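Side-chain contacts in mandalate racemase/muconate lactonizing enzyme (Unidentified, PDB 4E4U), which probably works on carboxylate substrates by abstracting the proton next to the carboxylate, as racemases and lactonizing enzymes of the enolase superfamily do: residues Tyr130-Asn135 / Tyr140-Pro145; Thr161-Asp166 / Arg192-Ala197. All coordinates share one frame; numbering follows the deposited sequence. Where two conformers were deposited one is given.

Contact 1 (Tyr130-Asn135 / Tyr140-Pro145)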
loop_
_atom_site.group_PDB
_atom_site.type_symbol
_atom_site.label_atom_id
_atom_site.label_comp_id
_atom_site.label_asym_id
_atom_site.label_seq_id
_atom_site.Cartn_x
_atom_site.Cartn_y
_atom_site.Cartn_z
ATOM N N TYR A 130 -20.250 -6.916 33.790
ATOM C CA TYR A 130 -21.073 -7.925 33.145
ATOM C C TYR A 130 -22.411 -7.991 33.863
ATOM O O TYR A 130 -22.502 -7.744 35.073
ATOM C CB TYR A 130 -20.422 -9.302 33.261
ATOM C CG TYR A 130 -19.763 -9.823 32.008
ATOM C CD1 TYR A 130 -20.496 -10.068 30.856
ATOM C CD2 TYR A 130 -18.404 -10.092 31.988
ATOM C CE1 TYR A 130 -19.893 -10.557 29.713
ATOM C CE2 TYR A 130 -17.789 -10.582 30.852
ATOM C CZ TYR A 130 -18.540 -10.810 29.714
ATOM O OH TYR A 130 -17.929 -11.294 28.579
ATOM N N LEU A 131 -23.448 -8.349 33.116
ATOM C CA LEU A 131 -24.739 -8.644 33.709
ATOM C C LEU A 131 -24.704 -10.052 34.296
ATOM O O LEU A 131 -24.273 -11.005 33.630
ATOM C CB LEU A 131 -25.839 -8.537 32.653
ATOM C CG LEU A 131 -25.964 -7.164 31.990
ATOM C CD1 LEU A 131 -27.043 -7.169 30.906
ATOM C CD2 LEU A 131 -26.252 -6.094 33.035
ATOM N N TYR A 132 -25.149 -10.183 35.543
ATOM C CA TYR A 132 -25.227 -11.487 36.203
ATOM C C TYR A 132 -26.662 -11.812 36.614
ATOM O O TYR A 132 -26.974 -11.883 37.808
ATOM C CB TYR A 132 -24.312 -11.523 37.431
ATOM C CG TYR A 132 -22.837 -11.465 37.102
ATOM C CD1 TYR A 132 -22.123 -12.619 36.803
ATOM C CD2 TYR A 132 -22.154 -10.256 37.095
ATOM C CE1 TYR A 132 -20.771 -12.564 36.503
ATOM C CE2 TYR A 132 -20.812 -10.190 36.801
ATOM C CZ TYR A 132 -20.119 -11.343 36.504
ATOM O OH TYR A 132 -18.774 -11.259 36.211
ATOM N N PRO A 133 -27.544 -12.032 35.624
ATOM C CA PRO A 133 -28.958 -12.264 35.924
ATOM C C PRO A 133 -29.160 -13.661 36.489
ATOM O O PRO A 133 -28.486 -14.592 36.054
ATOM C CB PRO A 133 -29.631 -12.153 34.541
ATOM C CG PRO A 133 -28.547 -11.707 33.576
ATOM C CD PRO A 133 -27.271 -12.155 34.181
ATOM N N LYS A 134 -30.064 -13.807 37.450
ATOM C CA LYS A 134 -30.359 -15.123 38.004
ATOM C C LYS A 134 -31.742 -15.601 37.590
ATOM O O LYS A 134 -32.697 -14.818 37.565
ATOM C CB LYS A 134 -30.253 -15.114 39.532
ATOM C CG LYS A 134 -28.833 -15.008 40.066
ATOM C CD LYS A 134 -28.808 -15.188 41.582
ATOM C CE LYS A 134 -27.401 -14.983 42.139
ATOM N NZ LYS A 134 -27.352 -15.134 43.622
ATOM N N ASN A 135 -31.851 -16.889 37.272
ATOM C CA ASN A 135 -33.161 -17.492 37.037
ATOM C C ASN A 135 -33.873 -17.809 38.358
ATOM O O ASN A 135 -33.356 -17.509 39.436
ATOM C CB ASN A 135 -33.058 -18.722 36.118
ATOM C CG ASN A 135 -32.255 -19.870 36.729
ATOM O OD1 ASN A 135 -32.083 -19.960 37.949
ATOM N ND2 ASN A 135 -31.775 -20.767 35.871
ATOM N N TYR A 140 -27.116 -18.377 37.547
ATOM C CA TYR A 140 -26.907 -17.328 36.557
ATOM C C TYR A 140 -27.444 -17.803 35.208
ATOM O O TYR A 140 -27.188 -18.935 34.792
ATOM C CB TYR A 140 -25.429 -16.928 36.470
ATOM C CG TYR A 140 -24.937 -16.191 37.701
ATOM C CD1 TYR A 140 -25.664 -15.136 38.238
ATOM C CD2 TYR A 140 -23.755 -16.560 38.335
ATOM C CE1 TYR A 140 -25.230 -14.466 39.362
ATOM C CE2 TYR A 140 -23.310 -15.893 39.463
ATOM C CZ TYR A 140 -24.054 -14.848 39.971
ATOM O OH TYR A 140 -23.623 -14.177 41.095
ATOM N N ASP A 141 -28.215 -16.940 34.549
ATOM C CA ASP A 141 -28.884 -17.278 33.293
ATOM C C ASP A 141 -28.456 -16.272 32.237
ATOM O O ASP A 141 -28.789 -15.088 32.328
ATOM C CB ASP A 141 -30.412 -17.244 33.470
ATOM C CG ASP A 141 -31.176 -17.708 32.221
ATOM O OD1 ASP A 141 -30.758 -17.402 31.085
ATOM O OD2 ASP A 141 -32.217 -18.373 32.380
ATOM N N TYR A 142 -27.739 -16.756 31.230
ATOM C CA TYR A 142 -27.203 -15.905 30.170
ATOM C C TYR A 142 -27.976 -16.065 28.863
ATOM O O TYR A 142 -27.539 -15.606 27.810
ATOM C CB TYR A 142 -25.715 -16.207 29.963
ATOM C CG TYR A 142 -24.912 -16.007 31.228
ATOM C CD1 TYR A 142 -24.695 -14.733 31.736
ATOM C CD2 TYR A 142 -24.390 -17.089 31.927
ATOM C CE1 TYR A 142 -23.974 -14.536 32.898
ATOM C CE2 TYR A 142 -23.664 -16.904 33.091
ATOM C CZ TYR A 142 -23.459 -15.626 33.571
ATOM O OH TYR A 142 -22.738 -15.429 34.729
ATOM N N ASP A 143 -29.140 -16.698 28.942
ATOM C CA ASP A 143 -29.922 -17.024 27.755
ATOM C C ASP A 143 -31.170 -16.149 27.600
ATOM O O ASP A 143 -31.669 -15.953 26.489
ATOM C CB ASP A 143 -30.301 -18.507 27.793
ATOM C CG ASP A 143 -31.292 -18.889 26.714
ATOM O OD1 ASP A 143 -30.894 -18.955 25.532
ATOM O OD2 ASP A 143 -32.470 -19.137 27.055
ATOM N N ASP A 144 -31.656 -15.614 28.716
ATOM C CA ASP A 144 -32.921 -14.886 28.745
ATOM C C ASP A 144 -32.695 -13.384 28.589
ATOM O O ASP A 144 -32.138 -12.746 29.479
ATOM C CB ASP A 144 -33.622 -15.176 30.076
ATOM C CG ASP A 144 -35.058 -14.680 30.119
ATOM O OD1 ASP A 144 -35.364 -13.629 29.521
ATOM O OD2 ASP A 144 -35.886 -15.345 30.774
ATOM N N PRO A 145 -33.147 -12.803 27.464
ATOM C CA PRO A 145 -32.903 -11.373 27.224
ATOM C C PRO A 145 -33.664 -10.461 28.178
ATOM O O PRO A 145 -33.206 -9.359 28.461
ATOM C CB PRO A 145 -33.406 -11.164 25.793
ATOM C CG PRO A 145 -34.386 -12.253 25.567
ATOM C CD PRO A 145 -33.868 -13.433 26.344
#
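Y140 packs its ring against Y132 and P133, and this is where the contact is tightest. The edge of Y132 points at the face of Y140, with CD1 lying 4.2 Å above the Y140 ring plane and over its centre; the planes stand at 58°, an edge-to-face pair. Beside the Y140 ring, D141 N gives P133 O a nearly straight hydrogen bond of 2.8 Å. The same oxygen takes a CA-H...O contact from Y140 CA at 3.2 Å and lies at the edge of the Y140 ring, in its plane. Farther along, L131 O meets the edge of the Y142 ring, 3.6 Å from CE1, while Y142 OH comes within 3.5 Å of Y132 CD1.

The solvent side is looser. K134, an exposed residue, lays its extended chain obliquely across Y140, touching CE1 with its CE at 3.6 Å. N135 offers D141 little more than CB, 3.8 Å from D141 OD2; its amide oxygen instead accepts from E139 N. D141, with CG anti to the backbone N (chi1 -175°), uses OD1 to accept from D143 N and D144 N. That forms an Asx turn and Asx motif running into D144, the N-cap of helix 145-158, whose OD1 accepts from D146 N and L147 N. The single K134/Y140 beta bridge and the D141-P133 bond draw together the two arms of the loop following barrel strand 125-130, beside the pocket, shared by Y132, that holds a dimercaptobutanediol probably brought by the crystallisation liquor.

Contact 2 (Thr161-Asp166 / Arg192-Ala197)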
loop_
_atom_site.group_PDB
_atom_site.type_symbol
_atom_site.label_atom_id
_atom_site.label_comp_id
_atom_site.label_asym_id
_atom_site.label_seq_id
_atom_site.Cartn_x
_atom_site.Cartn_y
_atom_site.Cartn_z
ATOM N N THR A 161 -22.893 3.162 34.208
ATOM C CA THR A 161 -23.101 3.861 32.939
ATOM C C THR A 161 -22.759 2.987 31.730
ATOM O O THR A 161 -22.710 3.478 30.602
ATOM C CB THR A 161 -22.263 5.147 32.862
ATOM O OG1 THR A 161 -20.872 4.814 32.942
ATOM C CG2 THR A 161 -22.622 6.081 34.001
ATOM N N ALA A 162 -22.518 1.699 31.966
ATOM C CA ALA A 162 -22.267 0.737 30.895
ATOM C C ALA A 162 -22.471 -0.664 31.451
ATOM O O ALA A 162 -22.210 -0.909 32.632
ATOM C CB ALA A 162 -20.854 0.891 30.340
ATOM N N VAL A 163 -22.954 -1.574 30.608
ATOM C CA VAL A 163 -23.161 -2.962 31.017
ATOM C C VAL A 163 -22.706 -3.875 29.887
ATOM O O VAL A 163 -22.798 -3.501 28.712
ATOM C CB VAL A 163 -24.640 -3.258 31.381
ATOM C CG1 VAL A 163 -25.057 -2.470 32.625
ATOM C CG2 VAL A 163 -25.570 -2.960 30.196
ATOM N N LYS A 164 -22.206 -5.061 30.236
ATOM C CA LYS A 164 -21.680 -5.998 29.244
ATOM C C LYS A 164 -22.411 -7.339 29.294
ATOM O O LYS A 164 -22.841 -7.787 30.354
ATOM C CB LYS A 164 -20.179 -6.199 29.449
ATOM C CG LYS A 164 -19.504 -6.967 28.319
ATOM C CD LYS A 164 -18.004 -6.685 28.260
ATOM C CE LYS A 164 -17.213 -7.641 29.130
ATOM N NZ LYS A 164 -15.733 -7.447 29.009
ATOM N N PHE A 165 -22.542 -7.983 28.138
ATOM C CA PHE A 165 -23.228 -9.279 28.039
ATOM C C PHE A 165 -22.748 -9.981 26.773
ATOM O O PHE A 165 -22.328 -9.320 25.819
ATOM C CB PHE A 165 -24.763 -9.111 28.038
ATOM C CG PHE A 165 -25.249 -8.061 27.085
ATOM C CD1 PHE A 165 -25.267 -6.725 27.458
ATOM C CD2 PHE A 165 -25.670 -8.407 25.807
ATOM C CE1 PHE A 165 -25.689 -5.746 26.563
ATOM C CE2 PHE A 165 -26.095 -7.437 24.911
ATOM C CZ PHE A 165 -26.107 -6.105 25.292
ATOM N N ASP A 166 -22.776 -11.316 26.777
ATOM C CA ASP A 166 -22.401 -12.098 25.595
ATOM C C ASP A 166 -23.466 -13.139 25.251
ATOM O O ASP A 166 -23.471 -14.245 25.807
ATOM C CB ASP A 166 -21.052 -12.804 25.786
ATOM C CG ASP A 166 -20.624 -13.572 24.539
ATOM O OD1 ASP A 166 -21.352 -13.515 23.528
ATOM O OD2 ASP A 166 -19.567 -14.231 24.557
ATOM N N ARG A 192 -31.701 -5.201 21.832
ATOM C CA ARG A 192 -32.964 -4.481 21.790
ATOM C C ARG A 192 -33.566 -4.352 23.186
ATOM O O ARG A 192 -33.965 -3.257 23.601
ATOM C CB ARG A 192 -33.949 -5.196 20.869
ATOM C CG ARG A 192 -35.265 -4.464 20.721
ATOM C CD ARG A 192 -36.213 -5.212 19.795
ATOM N NE ARG A 192 -37.495 -4.526 19.674
ATOM C CZ ARG A 192 -37.815 -3.720 18.666
ATOM N NH1 ARG A 192 -36.946 -3.505 17.685
ATOM N NH2 ARG A 192 -39.004 -3.133 18.633
ATOM N N ARG A 193 -33.624 -5.467 23.906
ATOM C CA ARG A 193 -34.240 -5.479 25.231
ATOM C C ARG A 193 -33.427 -4.702 26.262
ATOM O O ARG A 193 -33.994 -3.980 27.080
ATOM C CB ARG A 193 -34.478 -6.915 25.704
ATOM C CG ARG A 193 -35.474 -7.692 24.852
ATOM C CD ARG A 193 -36.894 -7.161 24.995
ATOM N NE ARG A 193 -37.783 -7.747 23.993
ATOM C CZ ARG A 193 -38.255 -8.991 24.035
ATOM N NH1 ARG A 193 -37.927 -9.807 25.031
ATOM N NH2 ARG A 193 -39.058 -9.427 23.072
ATOM N N VAL A 194 -32.107 -4.852 26.229
ATOM C CA VAL A 194 -31.251 -4.119 27.160
ATOM C C VAL A 194 -31.305 -2.616 26.861
ATOM O O VAL A 194 -31.440 -1.814 27.781
ATOM C CB VAL A 194 -29.796 -4.643 27.200
ATOM C CG1 VAL A 194 -28.952 -3.787 28.136
ATOM C CG2 VAL A 194 -29.773 -6.096 27.666
ATOM N N ARG A 195 -31.231 -2.236 25.583
ATOM C CA ARG A 195 -31.375 -0.825 25.223
ATOM C C ARG A 195 -32.705 -0.250 25.716
ATOM O O ARG A 195 -32.736 0.861 26.245
ATOM C CB ARG A 195 -31.224 -0.600 23.715
ATOM C CG ARG A 195 -31.526 0.836 23.278
ATOM C CD ARG A 195 -30.560 1.844 23.899
ATOM N NE ARG A 195 -29.236 1.764 23.287
ATOM C CZ ARG A 195 -28.087 1.900 23.949
ATOM N NH1 ARG A 195 -28.092 2.129 25.259
ATOM N NH2 ARG A 195 -26.933 1.805 23.299
ATOM N N GLU A 196 -33.797 -0.999 25.554
ATOM C CA GLU A 196 -35.105 -0.545 26.035
ATOM C C GLU A 196 -35.064 -0.285 27.539
ATOM O O GLU A 196 -35.640 0.686 28.030
ATOM C CB GLU A 196 -36.196 -1.578 25.718
ATOM C CG GLU A 196 -37.581 -1.210 26.252
ATOM C CD GLU A 196 -38.640 -2.285 26.004
ATOM O OE1 GLU A 196 -38.302 -3.492 26.003
ATOM O OE2 GLU A 196 -39.822 -1.912 25.818
ATOM N N ALA A 197 -34.362 -1.147 28.264
ATOM C CA ALA A 197 -34.304 -1.056 29.719
ATOM C C ALA A 197 -33.423 0.087 30.228
ATOM O O ALA A 197 -33.720 0.670 31.267
ATOM C CB ALA A 197 -33.842 -2.383 30.308
#
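V194 turns CG1 anti to its backbone N (chi1 177°), which spreads its two methyl groups toward strand 162-165. V163 and F165 lie on the strand face turned to the helix, and F165 sets its ring between the backbone N and the carbonyl carbon (chi1 48°), where one face of it meets V194. V194 CG1 is the shared point: it lies 4.0 Å from V163 CG2 and 4.1 Å from F165 CE1. The other methyl, V194 CG2, sits over that face of the F165 ring, 4.2 Å above its plane and displaced toward the rim. V163 and V194 pass side by side, whereas V194 comes at F165 head-on from the helix side.

The contact is small, burying 101 Å² in all, and no hydrogen bond crosses it. It is wholly apolar, and all three touching residues are buried. With V163 and V194 as the closest backbones, at 9.0 Å between their CA atoms, the space between strand and helix is bridged by side chains alone. The alternation of the strand sends K164 the other way, where its NZ forms a salt bridge with E233 and a hydrogen bond with Y128 OH.

Around this patch, helix 145-158 contributes N155 against V163 and A152 against V194, while L204 of strand 203-206 also packs on V194. In one of its two conformers R193 forms a salt bridge with D146. The contact thus joins the first strand and the helix of the beta-alpha-beta unit made by 162-165, 181-198 and 203-206, in the layer between barrel strands and outer helices, with helix 145-158 as neighbour.

Overall arrangement
From the N terminus the chain first passes through the antiparallel sheet and helices of the N-terminal domain, then enters the barrel at strand 125-130. Contact 1 closes the loop that follows this strand, before helix 145-158 begins; contact 2 opens later and closes the longer excursion from strand 162-165 to helix 181-198. The two are in series, neither nested nor crossed, with centres about 12 Å apart. They touch directly: L131 N probably donates a hydrogen bond to K164 O, L131 packs on V163, and P145 rests on R193. Helix 145-158 connects them in sequence: contact 1 folds the loop before it on itself, and contact 2 ties strand 162-165 to helix 181-198.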